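Ureidoglycolate hydrolase (Arabidopsis thaliana, PDB 4PXE) hydrolyses (S)-ureidoglycolate to glyoxylate, ammonium and carbon dioxide in a manganese-dependent step that completes purine breakdown without forming urea. Local coordinates at residues 55-64 against 67-78. Residues are numbered along the deposited sequence; the frame is centred on the assembly and turned at random.
Sequences KNLMALAGLT and EDAVGNIFGKWD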
ATOM      1  N   LYS A  55     -10.576  18.923 -25.743  1.00 14.64           N
ATOM      2  CA  LYS A  55     -10.089  19.571 -26.958  1.00 15.07           C
ATOM      3  C   LYS A  55     -11.156  19.578 -28.061  1.00 15.61           C
ATOM      4  O   LYS A  55     -11.284  20.558 -28.795  1.00 16.35           O
ATOM      5  CB  LYS A  55      -8.781  18.926 -27.435  1.00 15.60           C
ATOM      6  CG  LYS A  55      -7.568  19.403 -26.633  1.00 18.17           C
ATOM      7  CD  LYS A  55      -6.249  18.803 -27.122  1.00 17.99           C
ATOM      8  CE  LYS A  55      -6.088  17.357 -26.683  1.00 18.45           C
ATOM      9  NZ  LYS A  55      -4.813  16.751 -27.217  1.00 21.62           N
ATOM     10  N   ASN A  56     -11.928  18.495 -28.155  1.00 15.29           N
ATOM     11  CA  ASN A  56     -13.036  18.423 -29.105  1.00 16.47           C
ATOM     12  C   ASN A  56     -14.084  19.497 -28.820  1.00 15.18           C
ATOM     13  O   ASN A  56     -14.533  20.205 -29.727  1.00 16.06           O
ATOM     14  CB  ASN A  56     -13.652  17.020 -29.108  1.00 17.77           C
ATOM     15  CG  ASN A  56     -14.801  16.888 -30.082  1.00 23.85           C
ATOM     16  OD1 ASN A  56     -15.951  16.728 -29.681  1.00 25.43           O
ATOM     17  ND2 ASN A  56     -14.494  16.955 -31.375  1.00 23.12           N
ATOM     18  N   LEU A  57     -14.448  19.649 -27.549  1.00 17.22           N
ATOM     19  CA  LEU A  57     -15.385  20.705 -27.172  1.00 17.14           C
ATOM     20  C   LEU A  57     -14.848  22.110 -27.453  1.00 16.42           C
ATOM     21  O   LEU A  57     -15.591  22.988 -27.883  1.00 15.78           O
ATOM     22  CB  LEU A  57     -15.778  20.579 -25.697  1.00 16.03           C
ATOM     23  CG  LEU A  57     -16.601  19.351 -25.314  1.00 15.99           C
ATOM     24  CD1 LEU A  57     -16.975  19.419 -23.848  1.00 20.23           C
ATOM     25  CD2 LEU A  57     -17.846  19.265 -26.181  1.00 18.29           C
ATOM     26  N   MET A  58     -13.558  22.327 -27.209  1.00 16.55           N
ATOM     27  CA  MET A  58     -12.952  23.622 -27.489  1.00 16.52           C
ATOM     28  C   MET A  58     -13.023  23.943 -28.979  1.00 16.73           C
ATOM     29  O   MET A  58     -13.347  25.063 -29.367  1.00 17.79           O
ATOM     30  CB  MET A  58     -11.495  23.654 -27.032  1.00 17.44           C
ATOM     31  CG  MET A  58     -11.300  23.713 -25.526  1.00 15.21           C
ATOM     32  SD  MET A  58      -9.537  23.871 -25.174  1.00 17.41           S
ATOM     33  CE  MET A  58      -9.553  24.108 -23.382  1.00 17.19           C
ATOM     34  N   ALA A  59     -12.733  22.942 -29.804  1.00 16.26           N
ATOM     35  CA  ALA A  59     -12.780  23.125 -31.253  1.00 17.93           C
ATOM     36  C   ALA A  59     -14.210  23.389 -31.709  1.00 17.07           C
ATOM     37  O   ALA A  59     -14.443  24.245 -32.570  1.00 19.22           O
ATOM     38  CB  ALA A  59     -12.202  21.910 -31.957  1.00 17.75           C
ATOM     39  N   LEU A  60     -15.171  22.668 -31.130  1.00 18.17           N
ATOM     40  CA  LEU A  60     -16.579  22.869 -31.480  1.00 18.43           C
ATOM     41  C   LEU A  60     -17.045  24.275 -31.121  1.00 18.91           C
ATOM     42  O   LEU A  60     -17.924  24.821 -31.775  1.00 21.10           O
ATOM     43  CB  LEU A  60     -17.469  21.831 -30.800  1.00 17.14           C
ATOM     44  CG  LEU A  60     -17.383  20.402 -31.336  1.00 21.66           C
ATOM     45  CD1 LEU A  60     -18.109  19.429 -30.405  1.00 24.65           C
ATOM     46  CD2 LEU A  60     -17.939  20.315 -32.755  1.00 26.16           C
ATOM     47  N   ALA A  61     -16.445  24.855 -30.087  1.00 18.76           N
ATOM     48  CA  ALA A  61     -16.751  26.213 -29.654  1.00 17.39           C
ATOM     49  C   ALA A  61     -16.011  27.267 -30.485  1.00 19.33           C
ATOM     50  O   ALA A  61     -16.084  28.463 -30.195  1.00 22.74           O
ATOM     51  CB  ALA A  61     -16.419  26.381 -28.176  1.00 18.90           C
ATOM     52  N   GLY A  62     -15.278  26.818 -31.503  1.00 17.79           N
ATOM     53  CA  GLY A  62     -14.569  27.726 -32.394  1.00 20.16           C
ATOM     54  C   GLY A  62     -13.293  28.338 -31.836  1.00 20.21           C
ATOM     55  O   GLY A  62     -12.828  29.373 -32.321  1.00 20.24           O
ATOM     56  N   LEU A  63     -12.717  27.706 -30.818  1.00 19.12           N
ATOM     57  CA  LEU A  63     -11.513  28.245 -30.192  1.00 19.15           C
ATOM     58  C   LEU A  63     -10.246  27.787 -30.911  1.00 18.15           C
ATOM     59  O   LEU A  63     -10.181  26.670 -31.415  1.00 19.45           O
ATOM     60  CB  LEU A  63     -11.446  27.821 -28.718  1.00 18.72           C
ATOM     61  CG  LEU A  63     -12.649  28.206 -27.860  1.00 16.55           C
ATOM     62  CD1 LEU A  63     -12.542  27.569 -26.482  1.00 16.82           C
ATOM     63  CD2 LEU A  63     -12.718  29.711 -27.734  1.00 19.61           C
ATOM     64  N   THR A  64      -9.249  28.665 -30.953  1.00 18.34           N
ATOM     65  CA  THR A  64      -7.915  28.271 -31.395  1.00 19.51           C
ATOM     66  C   THR A  64      -7.261  27.428 -30.304  1.00 17.39           C
ATOM     67  O   THR A  64      -7.031  27.916 -29.194  1.00 19.66           O
ATOM     68  CB  THR A  64      -7.042  29.500 -31.661  1.00 21.90           C
ATOM     69  OG1 THR A  64      -7.683  30.344 -32.627  1.00 21.66           O
ATOM     70  CG2 THR A  64      -5.679  29.077 -32.191  1.00 25.15           C
ATOM     71  N   GLU A  67      -1.256  23.483 -27.372  1.00 20.56           N
ATOM     72  CA  GLU A  67      -0.719  22.825 -26.187  1.00 20.24           C
ATOM     73  C   GLU A  67       0.740  23.177 -26.009  1.00 25.90           C
ATOM     74  O   GLU A  67       1.466  23.364 -26.989  1.00 26.38           O
ATOM     75  CB  GLU A  67      -0.838  21.311 -26.305  1.00 24.72           C
ATOM     76  CG  GLU A  67      -2.250  20.800 -26.381  1.00 25.60           C
ATOM     77  CD  GLU A  67      -2.310  19.295 -26.341  1.00 26.48           C
ATOM     78  OE1 GLU A  67      -2.160  18.711 -25.245  1.00 32.66           O
ATOM     79  OE2 GLU A  67      -2.501  18.685 -27.406  1.00 28.68           O
ATOM     80  N   ASP A  68       1.179  23.266 -24.760  1.00 21.48           N
ATOM     81  CA  ASP A  68       2.590  23.523 -24.499  1.00 21.71           C
ATOM     82  C   ASP A  68       3.349  22.222 -24.226  1.00 20.33           C
ATOM     83  O   ASP A  68       2.795  21.129 -24.364  1.00 20.70           O
ATOM     84  CB  ASP A  68       2.803  24.589 -23.406  1.00 19.93           C
ATOM     85  CG  ASP A  68       2.347  24.139 -22.013  1.00 16.09           C
ATOM     86  OD1 ASP A  68       2.189  22.926 -21.788  1.00 19.72           O
ATOM     87  OD2 ASP A  68       2.167  25.037 -21.155  1.00 18.65           O
ATOM     88  N   ALA A  69       4.617  22.351 -23.850  1.00 20.78           N
ATOM     89  CA  ALA A  69       5.511  21.199 -23.757  1.00 22.84           C
ATOM     90  C   ALA A  69       5.077  20.129 -22.747  1.00 22.51           C
ATOM     91  O   ALA A  69       5.432  18.960 -22.887  1.00 23.98           O
ATOM     92  CB  ALA A  69       6.933  21.664 -23.470  1.00 23.37           C
ATOM     93  N   VAL A  70       4.304  20.528 -21.741  1.00 20.64           N
ATOM     94  CA  VAL A  70       3.879  19.581 -20.707  1.00 17.79           C
ATOM     95  C   VAL A  70       2.395  19.245 -20.783  1.00 17.88           C
ATOM     96  O   VAL A  70       1.880  18.484 -19.964  1.00 17.33           O
ATOM     97  CB  VAL A  70       4.210  20.075 -19.276  1.00 19.12           C
ATOM     98  CG1 VAL A  70       5.718  20.259 -19.102  1.00 19.29           C
ATOM     99  CG2 VAL A  70       3.465  21.355 -18.946  1.00 17.63           C
ATOM    100  N   GLY A  71       1.703  19.825 -21.755  1.00 20.14           N
ATOM    101  CA  GLY A  71       0.319  19.454 -21.973  1.00 18.93           C
ATOM    102  C   GLY A  71      -0.714  20.370 -21.350  1.00 16.89           C
ATOM    103  O   GLY A  71      -1.880  19.984 -21.247  1.00 16.86           O
ATOM    104  N   ASN A  72      -0.314  21.567 -20.931  1.00 16.90           N
ATOM    105  CA  ASN A  72      -1.320  22.597 -20.681  1.00 15.74           C
ATOM    106  C   ASN A  72      -1.992  22.886 -22.012  1.00 19.40           C
ATOM    107  O   ASN A  72      -1.321  23.007 -23.045  1.00 19.23           O
ATOM    108  CB  ASN A  72      -0.717  23.885 -20.110  1.00 15.40           C
ATOM    109  CG  ASN A  72      -0.069  23.696 -18.748  1.00 17.14           C
ATOM    110  OD1 ASN A  72      -0.658  23.139 -17.816  1.00 15.31           O
ATOM    111  ND2 ASN A  72       1.150  24.192 -18.617  1.00 18.20           N
ATOM    112  N   ILE A  73      -3.315  22.986 -21.992  1.00 15.83           N
ATOM    113  CA  ILE A  73      -4.102  23.147 -23.210  1.00 16.06           C
ATOM    114  C   ILE A  73      -4.786  24.507 -23.193  1.00 17.42           C
ATOM    115  O   ILE A  73      -5.342  24.908 -22.174  1.00 17.46           O
ATOM    116  CB  ILE A  73      -5.124  22.001 -23.339  1.00 18.84           C
ATOM    117  CG1 ILE A  73      -4.377  20.672 -23.521  1.00 18.13           C
ATOM    118  CG2 ILE A  73      -6.066  22.228 -24.505  1.00 19.59           C
ATOM    119  CD1 ILE A  73      -5.220  19.424 -23.352  1.00 20.28           C
ATOM    120  N   PHE A  74      -4.728  25.224 -24.317  1.00 16.02           N
ATOM    121  CA  PHE A  74      -5.219  26.587 -24.393  1.00 17.24           C
ATOM    122  C   PHE A  74      -6.234  26.687 -25.523  1.00 18.75           C
ATOM    123  O   PHE A  74      -6.006  26.146 -26.602  1.00 19.75           O
ATOM    124  CB  PHE A  74      -4.059  27.557 -24.669  1.00 18.56           C
ATOM    125  CG  PHE A  74      -2.976  27.537 -23.619  1.00 17.82           C
ATOM    126  CD1 PHE A  74      -1.977  26.574 -23.652  1.00 19.30           C
ATOM    127  CD2 PHE A  74      -2.953  28.485 -22.607  1.00 20.10           C
ATOM    128  CE1 PHE A  74      -0.975  26.550 -22.688  1.00 18.71           C
ATOM    129  CE2 PHE A  74      -1.951  28.470 -21.636  1.00 19.09           C
ATOM    130  CZ  PHE A  74      -0.963  27.500 -21.680  1.00 18.81           C
ATOM    131  N   GLY A  75      -7.352  27.363 -25.271  1.00 16.05           N
ATOM    132  CA  GLY A  75      -8.377  27.571 -26.283  1.00 17.05           C
ATOM    133  C   GLY A  75      -8.764  29.033 -26.345  1.00 18.37           C
ATOM    134  O   GLY A  75      -9.407  29.552 -25.428  1.00 18.19           O
ATOM    135  N   LYS A  76      -8.371  29.715 -27.419  1.00 16.15           N
ATOM    136  CA  LYS A  76      -8.567  31.161 -27.506  1.00 17.69           C
ATOM    137  C   LYS A  76      -9.682  31.607 -28.458  1.00 18.91           C
ATOM    138  O   LYS A  76      -9.829  31.079 -29.560  1.00 19.12           O
ATOM    139  CB  LYS A  76      -7.258  31.862 -27.905  1.00 18.31           C
ATOM    140  CG  LYS A  76      -7.392  33.369 -28.053  1.00 21.61           C
ATOM    141  CD  LYS A  76      -6.070  34.063 -28.349  1.00 22.04           C
ATOM    142  CE  LYS A  76      -5.219  34.210 -27.100  1.00 22.85           C
ATOM    143  NZ  LYS A  76      -4.016  35.089 -27.350  1.00 24.17           N
ATOM    144  N   TRP A  77     -10.467  32.571 -27.992  1.00 18.53           N
ATOM    145  CA  TRP A  77     -11.401  33.309 -28.833  1.00 16.78           C
ATOM    146  C   TRP A  77     -10.742  34.661 -29.093  1.00 20.29           C
ATOM    147  O   TRP A  77     -10.596  35.471 -28.175  1.00 19.01           O
ATOM    148  CB  TRP A  77     -12.739  33.457 -28.094  1.00 19.37           C
ATOM    149  CG  TRP A  77     -13.825  34.230 -28.795  1.00 19.85           C
ATOM    150  CD1 TRP A  77     -13.789  34.769 -30.049  1.00 22.19           C
ATOM    151  CD2 TRP A  77     -15.110  34.559 -28.255  1.00 19.01           C
ATOM    152  NE1 TRP A  77     -14.980  35.406 -30.325  1.00 22.99           N
ATOM    153  CE2 TRP A  77     -15.806  35.294 -29.237  1.00 20.68           C
ATOM    154  CE3 TRP A  77     -15.740  34.303 -27.032  1.00 19.53           C
ATOM    155  CZ2 TRP A  77     -17.100  35.774 -29.035  1.00 21.36           C
ATOM    156  CZ3 TRP A  77     -17.020  34.779 -26.830  1.00 21.64           C
ATOM    157  CH2 TRP A  77     -17.687  35.511 -27.825  1.00 22.16           C
ATOM    158  N   ASP A  78     -10.315  34.887 -30.337  1.00 20.58           N
ATOM    159  CA  ASP A  78      -9.590  36.104 -30.694  1.00 24.14           C
ATOM    160  C   ASP A  78     -10.481  37.333 -30.597  1.00 22.65           C
ATOM    161  O   ASP A  78     -11.583  37.356 -31.142  1.00 24.36           O
ATOM    162  CB  ASP A  78      -9.049  36.019 -32.125  1.00 26.21           C
ATOM    163  CG  ASP A  78      -8.012  34.936 -32.301  1.00 30.12           C
ATOM    164  OD1 ASP A  78      -7.942  34.382 -33.418  1.00 39.04           O
ATOM    165  OD2 ASP A  78      -7.261  34.644 -31.343  1.00 28.29           O
TER
HETATM  166  O   HOH W   1      -5.939  32.514 -31.746  1.00 29.64           O
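In the catalytic domain of this M20-family hydrolase, the end of helix 45-60 packs on strand 73-77 of the antiparallel hairpin that follows it, through K55 and M58, and L63 and the T64-K76 pair then join the chain to the edge of the sheet. The contact illustrates how a helix turns back into a sheet edge. A Schellman motif ends the helix at G62, where phi is positive, and the chain then enters the sheet at T64. There T64 and K76 form a hydrogen-bonded pair: T64 N donates to K76 O at 2.8 Å, on a lone pair in the carbonyl plane, and K76 N returns a bond to T64 O at 2.9 Å. On the helix-facing side of strand 73-77, the sulfur M58 SD lies 4.0 Å from G75 CA, where even a CB on G75 would clash with the sulfur and press on L63 CD1; L63 CD2 rests on W77 CB at 3.8 Å, and I131 of the neighbouring strand lies against both M58 and L63. K55 crosses I73 at about a right angle, its CG 3.8 Å from I73 CG2, and the bend at chi3 (-76°) carries the ammonium on to E67. With an alanine at this position, the E67 carboxylate is likely to lose its charged mate and the I73 methyls the lysine chain lying across them, though Y183 OH would still reach OE1. At the open end of the hairpin, a water lies 2.9 Å from T64 OG1. In the salt bridge itself, K55 NZ approaches E67 OE2 at 3.0 Å from above the carboxylate plane, 48° out of it.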